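Local coordinates for putative branched-chain amino acid transport system substrate-binding protein (Rhodopseudomonas palustris, PDB 3TX6) that probably serves as the periplasmic solute-binding component of an ABC transporter, capturing aromatic acids related to those derived from lignin, at residues Y127-K132 against K216-Q221; I166-R171 against V187-D192. All coordinates share one frame; numbering follows the deposited sequence.

Contact 1 of 2, residues Y127-K132 against K216-Q221; sequences YEHMKK and KGLIYQ
Part of the helix-on-sheet packing in a Rossmann-like lobe is formed where His-129 and Met-130, at the end of helix 119-130, close on Tyr-220 of strand 218-221. The phenol reaches from the strand toward the helix, a suitable job for tyrosine, whose long flat ring ends in a polar group. Its OH meets ND1 of His-129 at 2.6 Å, a short hydrogen bond with an angle of 157° in which either residue could donate. The OH lies at the imidazole's edge, in its plane. With CG anti to the backbone N (chi1 -174°), the imidazole swings toward the strand, and its ring turn brings ND1 to the hydroxyl. The two rings meet rim to rim, their planes at 63°, so the bond rather than stacking holds them together. Met-130, a selenomethionine modelled in two conformers, lies over a face of the tyrosine ring in the one described: its CG sits 3.6 Å from the ring centroid in a CH-pi contact, and SE is farther above, 4.7 Å from the same centroid. Leu-218 CD1 makes a loose van der Waals contact at the imidazole edge, 4.2 Å from CE1 of His-129. A phenylalanine in place of Tyr-220 would probably leave ND1 without this mate and the imidazole freer to turn. In this conformer the selenium above the ring gives the selenium counterpart of a Met-aromatic contact, here in the alpha/beta packing of a periplasmic binding protein lobe.

Contact 2 of 2, residues I166-R171 against V187-D192; sequences IVAEER and VAANPD. With ACY (acetic acid), chain F.
Val-167 and Pro-191 meet at a slant, methyl CG2 of the valine lying 3.7 Å from CB of the proline ring. With CG1 anti to the carbonyl carbon (chi1 -58°), CG2 is the branch left to face the proline; valine, beta-branched and common in strands, offers a methyl on this side. The same CG2 lies 4.4 Å from CB of Ala-189. Ala-168 also turns its CB toward the helix end, meeting CB of Ala-189 at 4.2 Å; so small a pair suits a close approach. That two successive residues both turn this way is consistent with the non-extended backbone of Val-167 (psi near -3°). Within the strand, Arg-171 grips OE2 of Glu-169 side-on in a salt bridge, NE and NH2 each 2.9 Å from it. Asn-190, the first residue beyond helix 180-189, takes positive phi, which asparagine tolerates well; its CB is directed away from the strand, and ND2 donates to OXT of an acetic acid, probably from the crystallisation liquor, at 2.9 Å and nearly straight (173°). Strand 165-172, this helix and strand 193-197 form a beta-alpha-beta crossover. Its side-chain contacts here are apolar, resting on shape and partial burial of methyls rather than directed bonds.

Both contacts serve one mixed sheet: contact 2 packs the end of a crossover helix against its edge strand 165-172, while contact 1 packs helix 119-130 against the inner strand 218-221. Their centres are 13 Å apart, and contact 2 is nested within the chain loop that contact 1 closes. They touch directly where N of Leu-218 lies 3.3 Å from O of Asp-192, a probable hydrogen bond. Strand 193-197, which follows Asp-192, runs parallel to 218-221 as its neighbour. The contact centres lie about 21 Å and 26 Å from the centre of the chain. Bound 3-(4-hydroxy-phenyl)pyruvic acid occupies the cleft between the lobes; neither contact described here involves it, and both lie within the one lobe that holds this sheet.

Contact 1 of 2, residues Y127-K132 against K216-Q221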
# COMPACT_ATOMS: atom_id res chain seq x y z
N TYR A 127 11.38 12.59 -4.96
CA TYR A 127 12.68 13.26 -5.03
C TYR A 127 12.91 13.91 -6.42
O TYR A 127 13.54 14.96 -6.51
CB TYR A 127 13.86 12.35 -4.68
CG TYR A 127 13.64 11.42 -3.49
CD1 TYR A 127 12.92 11.85 -2.39
CD2 TYR A 127 14.16 10.13 -3.46
CE1 TYR A 127 12.66 11.00 -1.33
CE2 TYR A 127 13.92 9.28 -2.39
CZ TYR A 127 13.16 9.72 -1.34
OH TYR A 127 12.87 8.92 -0.24
N GLU A 128 12.43 13.28 -7.47
CA GLU A 128 12.53 13.84 -8.82
C GLU A 128 11.86 15.19 -8.85
O GLU A 128 12.40 16.14 -9.40
CB GLU A 128 11.92 12.94 -9.90
CG GLU A 128 12.82 11.76 -10.28
CD GLU A 128 12.17 10.76 -11.24
OE1 GLU A 128 10.93 10.82 -11.44
OE2 GLU A 128 12.91 9.91 -11.82
N HIS A 129 10.64 15.25 -8.29
CA HIS A 129 9.94 16.51 -8.19
C HIS A 129 10.67 17.52 -7.38
O HIS A 129 10.74 18.70 -7.80
CB HIS A 129 8.55 16.28 -7.63
CG HIS A 129 7.71 17.50 -7.61
ND1 HIS A 129 7.73 18.38 -6.59
CD2 HIS A 129 6.81 17.99 -8.56
CE1 HIS A 129 6.87 19.40 -6.89
NE2 HIS A 129 6.29 19.13 -8.07
N MSE A 130 11.21 17.12 -6.23
CA MSE A 130 12.01 18.02 -5.40
C MSE A 130 13.08 18.67 -6.26
O MSE A 130 13.21 19.88 -6.27
CB MSE A 130 12.60 17.28 -4.18
CG MSE A 130 11.58 16.81 -3.12
SE MSE A 130 12.59 15.88 -1.69
CE MSE A 130 10.98 15.07 -0.83
N LYS A 131 13.82 17.88 -7.04
CA LYS A 131 14.96 18.39 -7.81
C LYS A 131 14.59 19.17 -9.09
O LYS A 131 15.47 19.64 -9.85
CB LYS A 131 15.95 17.29 -8.15
CG LYS A 131 16.55 16.57 -6.94
CD LYS A 131 17.17 17.47 -5.86
CE LYS A 131 18.29 18.37 -6.39
NZ LYS A 131 18.77 19.35 -5.37
N LYS A 132 13.30 19.28 -9.33
CA LYS A 132 12.77 20.14 -10.35
C LYS A 132 12.21 21.43 -9.71
O LYS A 132 11.86 22.38 -10.43
CB LYS A 132 11.70 19.39 -11.17
CG LYS A 132 12.27 18.44 -12.25
CD LYS A 132 11.99 18.94 -13.68
CE LYS A 132 13.24 19.38 -14.45
NZ LYS A 132 13.80 20.75 -14.19
N LYS A 216 7.03 27.08 5.33
CA LYS A 216 6.67 27.56 3.99
C LYS A 216 7.16 26.71 2.85
O LYS A 216 6.76 26.93 1.69
CB LYS A 216 7.19 28.99 3.76
CG LYS A 216 6.26 30.10 4.24
CD LYS A 216 6.17 30.09 5.76
CE LYS A 216 6.12 31.48 6.37
NZ LYS A 216 6.60 31.45 7.77
N GLY A 217 8.00 25.74 3.17
CA GLY A 217 8.56 24.86 2.15
C GLY A 217 7.56 23.88 1.60
O GLY A 217 6.41 23.78 2.09
N LEU A 218 7.99 23.18 0.54
CA LEU A 218 7.20 22.12 -0.03
C LEU A 218 7.09 20.95 0.97
O LEU A 218 8.06 20.60 1.63
CB LEU A 218 7.72 21.66 -1.40
CG LEU A 218 7.64 22.66 -2.58
CD1 LEU A 218 8.20 22.07 -3.88
CD2 LEU A 218 6.19 23.12 -2.79
N ILE A 219 5.88 20.38 1.09
CA ILE A 219 5.70 19.13 1.90
C ILE A 219 5.30 17.96 1.02
O ILE A 219 4.45 18.11 0.06
CB ILE A 219 4.61 19.31 2.99
CG1 ILE A 219 4.98 20.45 3.93
CG2 ILE A 219 4.38 17.99 3.77
CD1 ILE A 219 3.84 20.86 4.89
N TYR A 220 5.96 16.83 1.30
CA TYR A 220 5.82 15.64 0.51
C TYR A 220 5.27 14.53 1.39
O TYR A 220 5.67 14.35 2.57
CB TYR A 220 7.18 15.24 -0.10
CG TYR A 220 7.67 16.19 -1.21
CD1 TYR A 220 8.27 17.44 -0.93
CD2 TYR A 220 7.53 15.84 -2.52
CE1 TYR A 220 8.65 18.30 -1.97
CE2 TYR A 220 7.94 16.69 -3.56
CZ TYR A 220 8.50 17.93 -3.28
OH TYR A 220 8.90 18.74 -4.35
N GLN A 221 4.34 13.79 0.80
CA GLN A 221 3.64 12.72 1.53
C GLN A 221 3.84 11.42 0.79
O GLN A 221 3.90 11.41 -0.47
CB GLN A 221 2.12 12.98 1.70
CG GLN A 221 1.76 14.11 2.65
CD GLN A 221 1.83 13.73 4.12
OE1 GLN A 221 1.89 12.54 4.45
NE2 GLN A 221 1.77 14.72 5.02

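Contact 2 of 2, residues I166-R171 against V187-D192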
# COMPACT_ATOMS: atom_id res chain seq x y z
N ILE A 166 20.07 15.99 3.85
CA ILE A 166 19.18 15.82 5.00
C ILE A 166 19.69 16.64 6.17
O ILE A 166 20.81 16.42 6.65
CB ILE A 166 19.08 14.37 5.43
CG1 ILE A 166 18.51 13.51 4.30
CG2 ILE A 166 18.19 14.25 6.66
CD1 ILE A 166 18.67 12.03 4.58
N VAL A 167 18.89 17.62 6.58
CA VAL A 167 19.30 18.53 7.65
C VAL A 167 18.57 18.32 8.96
O VAL A 167 18.88 18.98 9.98
CB VAL A 167 19.19 20.01 7.19
CG1 VAL A 167 20.07 20.23 5.96
CG2 VAL A 167 17.73 20.42 6.92
N ALA A 168 17.64 17.38 8.97
CA ALA A 168 16.89 17.09 10.15
C ALA A 168 16.13 15.78 9.98
O ALA A 168 15.52 15.53 8.91
CB ALA A 168 15.90 18.24 10.47
N GLU A 169 16.10 15.00 11.07
CA GLU A 169 15.39 13.72 11.12
C GLU A 169 14.67 13.61 12.45
O GLU A 169 15.33 13.59 13.49
CB GLU A 169 16.33 12.54 10.97
CG GLU A 169 15.60 11.19 11.04
CD GLU A 169 16.46 10.01 11.52
OE1 GLU A 169 17.66 10.20 11.80
OE2 GLU A 169 15.91 8.89 11.65
N GLU A 170 13.34 13.52 12.40
CA GLU A 170 12.52 13.36 13.59
C GLU A 170 11.56 12.20 13.40
O GLU A 170 11.08 11.93 12.28
CB GLU A 170 11.73 14.64 13.84
CG GLU A 170 12.61 15.89 14.09
CD GLU A 170 13.27 15.85 15.46
OE1 GLU A 170 12.60 15.38 16.43
OE2 GLU A 170 14.42 16.31 15.58
N ARG A 171 11.29 11.53 14.51
CA ARG A 171 10.36 10.41 14.55
C ARG A 171 9.20 10.63 15.53
O ARG A 171 9.31 11.39 16.47
CB ARG A 171 11.12 9.12 14.90
CG ARG A 171 12.29 8.80 13.95
CD ARG A 171 11.93 8.56 12.48
NE ARG A 171 13.10 8.04 11.77
CZ ARG A 171 13.31 6.77 11.40
NH1 ARG A 171 12.38 5.81 11.57
NH2 ARG A 171 14.48 6.45 10.85
N VAL A 187 10.97 23.23 11.90
CA VAL A 187 10.72 24.60 11.42
C VAL A 187 11.95 25.48 11.61
O VAL A 187 12.22 26.39 10.76
CB VAL A 187 9.46 25.24 12.08
CG1 VAL A 187 9.54 26.77 12.12
CG2 VAL A 187 8.19 24.77 11.35
N ALA A 188 12.66 25.21 12.72
CA ALA A 188 13.90 25.86 13.10
C ALA A 188 14.97 25.61 12.03
O ALA A 188 15.68 26.55 11.63
CB ALA A 188 14.37 25.29 14.43
N ALA A 189 15.08 24.36 11.60
CA ALA A 189 16.07 23.96 10.60
C ALA A 189 15.67 24.49 9.22
O ALA A 189 16.51 24.65 8.35
CB ALA A 189 16.20 22.45 10.57
N ASN A 190 14.37 24.73 9.03
CA ASN A 190 13.82 25.37 7.80
C ASN A 190 14.42 24.79 6.52
O ASN A 190 14.94 25.52 5.66
CB ASN A 190 13.86 26.92 7.81
CG ASN A 190 12.98 27.55 6.70
OD1 ASN A 190 11.93 26.99 6.31
ND2 ASN A 190 13.41 28.70 6.18
N PRO A 191 14.31 23.45 6.37
CA PRO A 191 14.73 22.82 5.13
C PRO A 191 13.84 23.31 4.01
O PRO A 191 12.71 23.81 4.28
CB PRO A 191 14.51 21.34 5.40
CG PRO A 191 13.41 21.31 6.40
CD PRO A 191 13.63 22.50 7.28
N ASP A 192 14.34 23.24 2.78
CA ASP A 192 13.54 23.61 1.61
C ASP A 192 12.25 22.77 1.46
O ASP A 192 11.24 23.26 0.91
CB ASP A 192 14.37 23.48 0.34
CG ASP A 192 15.56 24.39 0.33
OD1 ASP A 192 15.53 25.45 1.02
OD2 ASP A 192 16.52 24.03 -0.41
C ACY F . 10.77 30.87 4.23
O ACY F . 10.32 31.41 3.18
OXT ACY F . 11.75 30.08 4.23
CH3 ACY F . 10.09 31.16 5.53